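Local coordinates for phosphotriesterase family protein (PDB 3PNZ) that probably hydrolyses phosphorylated sugar lactones at a two-zinc site within a TIM-barrel fold of the amidohydrolase type, at residues Y120-N125 with T132-N137; N141-E144 with K149-Q152. All blocks are in the same frame, centred on the assembly; numbering follows the deposited sequence.

In the fold
Contacts 1 and 2 follow one another along the stretch that leads from strand 88-92 to strand 150-152 of the TIM barrel. Contact 1 sets helix 119-124 against helix 128-140 on the outside of the barrel, its centre about 20 Å from the centre of the chain. Contact 2 lies further in, its centre about 14 Å from the centre of the chain, where the chain leaves helix 128-140 and enters strand 150-152. The contact centres are about 15 Å apart, yet their ends meet: G142 N lies 3.0 Å from N137 O, a probable hydrogen bond. Two residues beyond contact 2 comes K154, the carboxylated lysine shared by both zinc ions.

Contact 1 of 2, residues Y120-N125 with T132-N137; sequences YEWIEN and TEFVVN
W122 drives the edge of its indole into one face of the phenyl ring of F134, and this single aromatic pair makes up the whole contact between 120-125 and 132-137. It is a T-shaped (edge-to-face) stack: the ring planes stand at 80°, and the centroid of the six-membered indole ring is 5.0 Å from that of F134. The touching corner is the benzo end of the tryptophan. Its CH2 comes within 3.7 Å of F134 CE2, while W122 CZ2 sits 3.9 Å from F134 CG, so the indole edge lies over the CG-CD2-CE2 side of the phenyl, somewhat off its centre. W122 CH2 rides 3.6 Å above the F134 plane, offset toward the rim. On W122 the chi1 of 166° swings CG away from the backbone N and sends the indole out toward helix 128-140; F134 takes much the same first torsion and advances to meet it.

In the TIM barrel these two helices belong to the outer layer, on the path from strand 88-92 to strand 150-152. Helix 110-113 joins them through I113, which touches both rings, and helix 128-140 also packs on helix 164-180, with V135 and V136 against A176.

The indole gets further support from its own helix, since I123 CG1 lies 3.7 Å above one of its faces. F116 meets it too, at a slant. Three residues on, the side chain of N125 folds back so that ND2 donates to E121 O at 2.8 Å, with an N-H...O angle of 152°. The same E121 O also accepts from N125 N at 3.1 Å, two donors from one residue gripping a single carbonyl.

Contact 2 of 2, residues N141-E144 with K149-Q152; sequences NGLE and KAGQ
L143 lays its isobutyl group beside A150, and this is the apolar part of the contact between 141-144 and 149-152. Its CD2 is 4.0 Å from A150 CB, and L143 CG is almost as near to that methyl at 4.1 Å. L143 CD1 reaches the same methyl and also lies 4.0 Å from A150 N. A chi1 of -69° sets CG opposite the carbonyl carbon and carries both methyls over to the strand. Both side chains are buried.

Backbone packing forms the second group. G142 CA comes to 4.0 Å from K149 CA, so the two chains pass close by each other, yet no hydrogen bond links the segments. G142, the residue at which the chain breaks from the helical path, has phi 154° and psi 159°, backbone angles at which a CB would press on N141 O. This is the turn that connects an outer helix of the TIM barrel, 128-140, to the parallel strand 150-152, which pairs with strand 88-92; through the backbone, G151 bonds to G91 in that strand and Q152 to A93 just past its end.

K149 adds a contact between chain and carbonyl: its CG lies 3.9 Å from N141 O, and beyond CG the side chain runs on extended.

Polar ties reach outward from both segments: E144 is held by two salt bridges, to K106 and R73, and L143 O accepts from the hydroxyl of T146. A150 makes a backbone hydrogen bond with E138, back in the helix, and Q152 NE2 bonds to T92 OG1 on the neighbouring strand.

Contact 1 of 2, residues Y120-N125 with T132-N137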
loop_
_atom_site.group_PDB
_atom_site.type_symbol
_atom_site.label_atom_id
_atom_site.label_comp_id
_atom_site.label_asym_id
_atom_site.label_seq_id
_atom_site.Cartn_x
_atom_site.Cartn_y
_atom_site.Cartn_z
ATOM N N TYR A 120 -9.810 -6.500 17.430
ATOM C CA TYR A 120 -11.207 -6.122 17.569
ATOM C C TYR A 120 -11.441 -5.525 18.952
ATOM O O TYR A 120 -12.093 -4.493 19.085
ATOM C CB TYR A 120 -12.140 -7.324 17.386
ATOM C CG TYR A 120 -12.683 -7.534 15.985
ATOM C CD1 TYR A 120 -12.492 -8.746 15.323
ATOM C CD2 TYR A 120 -13.405 -6.538 15.335
ATOM C CE1 TYR A 120 -12.997 -8.954 14.045
ATOM C CE2 TYR A 120 -13.909 -6.734 14.050
ATOM C CZ TYR A 120 -13.703 -7.946 13.414
ATOM O OH TYR A 120 -14.204 -8.159 12.148
ATOM N N GLU A 121 -10.922 -6.185 19.984
ATOM C CA GLU A 121 -11.148 -5.708 21.342
ATOM C C GLU A 121 -10.530 -4.323 21.514
ATOM O O GLU A 121 -11.155 -3.416 22.063
ATOM C CB GLU A 121 -10.588 -6.680 22.379
ATOM C CG GLU A 121 -10.957 -6.285 23.810
ATOM C CD GLU A 121 -10.351 -7.194 24.869
ATOM O OE1 GLU A 121 -11.017 -7.415 25.904
ATOM O OE2 GLU A 121 -9.217 -7.684 24.672
ATOM N N TRP A 122 -9.302 -4.173 21.030
ATOM C CA TRP A 122 -8.593 -2.901 21.079
ATOM C C TRP A 122 -9.389 -1.793 20.406
ATOM O O TRP A 122 -9.672 -0.759 21.008
ATOM C CB TRP A 122 -7.220 -3.048 20.423
ATOM C CG TRP A 122 -6.514 -1.756 20.104
ATOM C CD1 TRP A 122 -6.413 -0.647 20.901
ATOM C CD2 TRP A 122 -5.783 -1.459 18.907
ATOM N NE1 TRP A 122 -5.674 0.326 20.264
ATOM C CE2 TRP A 122 -5.277 -0.148 19.040
ATOM C CE3 TRP A 122 -5.523 -2.167 17.730
ATOM C CZ2 TRP A 122 -4.517 0.463 18.042
ATOM C CZ3 TRP A 122 -4.770 -1.559 16.738
ATOM C CH2 TRP A 122 -4.274 -0.255 16.903
ATOM N N ILE A 123 -9.765 -2.023 19.153
ATOM C CA ILE A 123 -10.407 -0.994 18.351
ATOM C C ILE A 123 -11.799 -0.650 18.870
ATOM O O ILE A 123 -12.197 0.514 18.875
ATOM C CB ILE A 123 -10.429 -1.397 16.863
ATOM C CG1 ILE A 123 -8.988 -1.464 16.340
ATOM C CG2 ILE A 123 -11.273 -0.417 16.058
ATOM C CD1 ILE A 123 -8.817 -2.161 14.999
ATOM N N GLU A 124 -12.523 -1.658 19.345
ATOM C CA GLU A 124 -13.859 -1.440 19.880
ATOM C C GLU A 124 -13.824 -0.604 21.163
ATOM O O GLU A 124 -14.680 0.254 21.381
ATOM C CB GLU A 124 -14.556 -2.784 20.127
ATOM C CG GLU A 124 -15.919 -2.666 20.783
ATOM C CD GLU A 124 -16.890 -1.819 19.976
ATOM O OE1 GLU A 124 -17.445 -2.338 18.984
ATOM O OE2 GLU A 124 -17.104 -0.638 20.337
ATOM N N ASN A 125 -12.813 -0.838 21.994
ATOM C CA ASN A 125 -12.768 -0.229 23.321
ATOM C C ASN A 125 -11.837 0.971 23.470
ATOM O O ASN A 125 -11.552 1.415 24.582
ATOM C CB ASN A 125 -12.454 -1.297 24.368
ATOM C CG ASN A 125 -13.551 -2.338 24.473
ATOM O OD1 ASN A 125 -14.618 -2.074 25.030
ATOM N ND2 ASN A 125 -13.303 -3.520 23.924
ATOM N N THR A 132 -6.256 7.697 16.841
ATOM C CA THR A 132 -5.495 8.705 16.117
ATOM C C THR A 132 -4.087 8.833 16.710
ATOM O O THR A 132 -3.104 8.827 15.984
ATOM C CB THR A 132 -6.205 10.061 16.131
ATOM O OG1 THR A 132 -7.447 9.957 15.415
ATOM C CG2 THR A 132 -5.328 11.143 15.486
ATOM N N GLU A 133 -3.997 8.919 18.035
ATOM C CA GLU A 133 -2.697 9.035 18.697
ATOM C C GLU A 133 -1.760 7.899 18.301
ATOM O O GLU A 133 -0.571 8.116 18.055
ATOM C CB GLU A 133 -2.852 9.057 20.217
ATOM C CG GLU A 133 -3.619 10.241 20.759
ATOM C CD GLU A 133 -3.478 10.374 22.270
ATOM O OE1 GLU A 133 -2.586 9.705 22.845
ATOM O OE2 GLU A 133 -4.257 11.145 22.874
ATOM N N PHE A 134 -2.299 6.684 18.264
ATOM C CA PHE A 134 -1.529 5.511 17.872
ATOM C C PHE A 134 -0.936 5.664 16.468
ATOM O O PHE A 134 0.254 5.410 16.247
ATOM C CB PHE A 134 -2.397 4.246 17.943
ATOM C CG PHE A 134 -1.836 3.098 17.161
ATOM C CD1 PHE A 134 -0.819 2.320 17.685
ATOM C CD2 PHE A 134 -2.307 2.815 15.887
ATOM C CE1 PHE A 134 -0.281 1.277 16.956
ATOM C CE2 PHE A 134 -1.777 1.770 15.154
ATOM C CZ PHE A 134 -0.763 1.001 15.688
ATOM N N VAL A 135 -1.767 6.088 15.520
ATOM C CA VAL A 135 -1.327 6.261 14.141
ATOM C C VAL A 135 -0.309 7.398 14.040
ATOM O O VAL A 135 0.706 7.274 13.363
ATOM C CB VAL A 135 -2.521 6.526 13.192
ATOM C CG1 VAL A 135 -2.038 6.760 11.763
ATOM C CG2 VAL A 135 -3.515 5.360 13.241
ATOM N N VAL A 136 -0.587 8.508 14.715
ATOM C CA VAL A 136 0.340 9.635 14.715
ATOM C C VAL A 136 1.714 9.216 15.247
ATOM O O VAL A 136 2.750 9.584 14.691
ATOM C CB VAL A 136 -0.201 10.811 15.546
ATOM C CG1 VAL A 136 0.870 11.895 15.693
ATOM C CG2 VAL A 136 -1.449 11.385 14.897
ATOM N N ASN A 137 1.714 8.428 16.315
ATOM C CA ASN A 137 2.965 7.984 16.926
ATOM C C ASN A 137 3.773 7.082 15.995
ATOM O O ASN A 137 5.002 7.118 16.004
ATOM C CB ASN A 137 2.700 7.301 18.271
ATOM C CG ASN A 137 2.268 8.292 19.355
ATOM O OD1 ASN A 137 2.507 9.497 19.243
ATOM N ND2 ASN A 137 1.627 7.785 20.403
#

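Contact 2 of 2, residues N141-E144 with K149-Q152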
loop_
_atom_site.group_PDB
_atom_site.type_symbol
_atom_site.label_atom_id
_atom_site.label_comp_id
_atom_site.label_asym_id
_atom_site.label_seq_id
_atom_site.Cartn_x
_atom_site.Cartn_y
_atom_site.Cartn_z
ATOM N N ASN A 141 7.118 8.985 15.682
ATOM C CA ASN A 141 8.090 8.391 16.594
ATOM C C ASN A 141 8.710 7.109 16.053
ATOM O O ASN A 141 9.926 6.921 16.102
ATOM C CB ASN A 141 7.442 8.117 17.953
ATOM C CG ASN A 141 6.955 9.382 18.633
ATOM O OD1 ASN A 141 7.419 10.475 18.329
ATOM N ND2 ASN A 141 6.017 9.237 19.558
ATOM N N GLY A 142 7.868 6.212 15.550
ATOM C CA GLY A 142 8.347 4.970 14.974
ATOM C C GLY A 142 7.318 3.857 15.028
ATOM O O GLY A 142 6.379 3.892 15.824
ATOM N N LEU A 143 7.497 2.863 14.167
ATOM C CA LEU A 143 6.609 1.708 14.136
ATOM C C LEU A 143 6.950 0.684 15.221
ATOM O O LEU A 143 8.091 0.248 15.336
ATOM C CB LEU A 143 6.670 1.045 12.757
ATOM C CG LEU A 143 6.054 1.828 11.593
ATOM C CD1 LEU A 143 6.747 1.489 10.275
ATOM C CD2 LEU A 143 4.546 1.595 11.503
ATOM N N GLU A 144 5.948 0.308 16.009
ATOM C CA GLU A 144 6.055 -0.835 16.921
ATOM C C GLU A 144 7.288 -0.844 17.819
ATOM O O GLU A 144 7.961 -1.867 17.946
ATOM C CB GLU A 144 5.996 -2.140 16.125
ATOM C CG GLU A 144 4.753 -2.221 15.277
ATOM C CD GLU A 144 4.500 -3.603 14.710
ATOM O OE1 GLU A 144 3.478 -3.752 14.013
ATOM O OE2 GLU A 144 5.307 -4.528 14.954
ATOM N N LYS A 149 10.118 5.142 11.216
ATOM C CA LYS A 149 8.822 5.803 11.130
ATOM C C LYS A 149 8.087 5.447 9.845
ATOM O O LYS A 149 8.704 5.221 8.814
ATOM C CB LYS A 149 8.992 7.320 11.191
ATOM C CG LYS A 149 9.855 7.812 12.350
ATOM C CD LYS A 149 10.106 9.302 12.230
ATOM C CE LYS A 149 11.259 9.737 13.109
ATOM N NZ LYS A 149 11.682 11.117 12.748
ATOM N N ALA A 150 6.763 5.432 9.916
ATOM C CA ALA A 150 5.930 5.244 8.735
ATOM C C ALA A 150 5.844 6.525 7.908
ATOM O O ALA A 150 5.937 7.640 8.443
ATOM C CB ALA A 150 4.547 4.807 9.155
ATOM N N GLY A 151 5.642 6.358 6.602
ATOM C CA GLY A 151 5.541 7.477 5.683
ATOM C C GLY A 151 4.172 7.606 5.036
ATOM O O GLY A 151 3.962 8.443 4.166
ATOM N N GLN A 152 3.236 6.756 5.444
ATOM C CA GLN A 152 1.844 6.933 5.034
ATOM C C GLN A 152 0.920 6.323 6.080
ATOM O O GLN A 152 1.358 5.529 6.908
ATOM C CB GLN A 152 1.593 6.337 3.644
ATOM C CG GLN A 152 1.481 4.820 3.610
ATOM C CD GLN A 152 1.041 4.292 2.246
ATOM O OE1 GLN A 152 0.643 5.055 1.361
ATOM N NE2 GLN A 152 1.108 2.982 2.078
#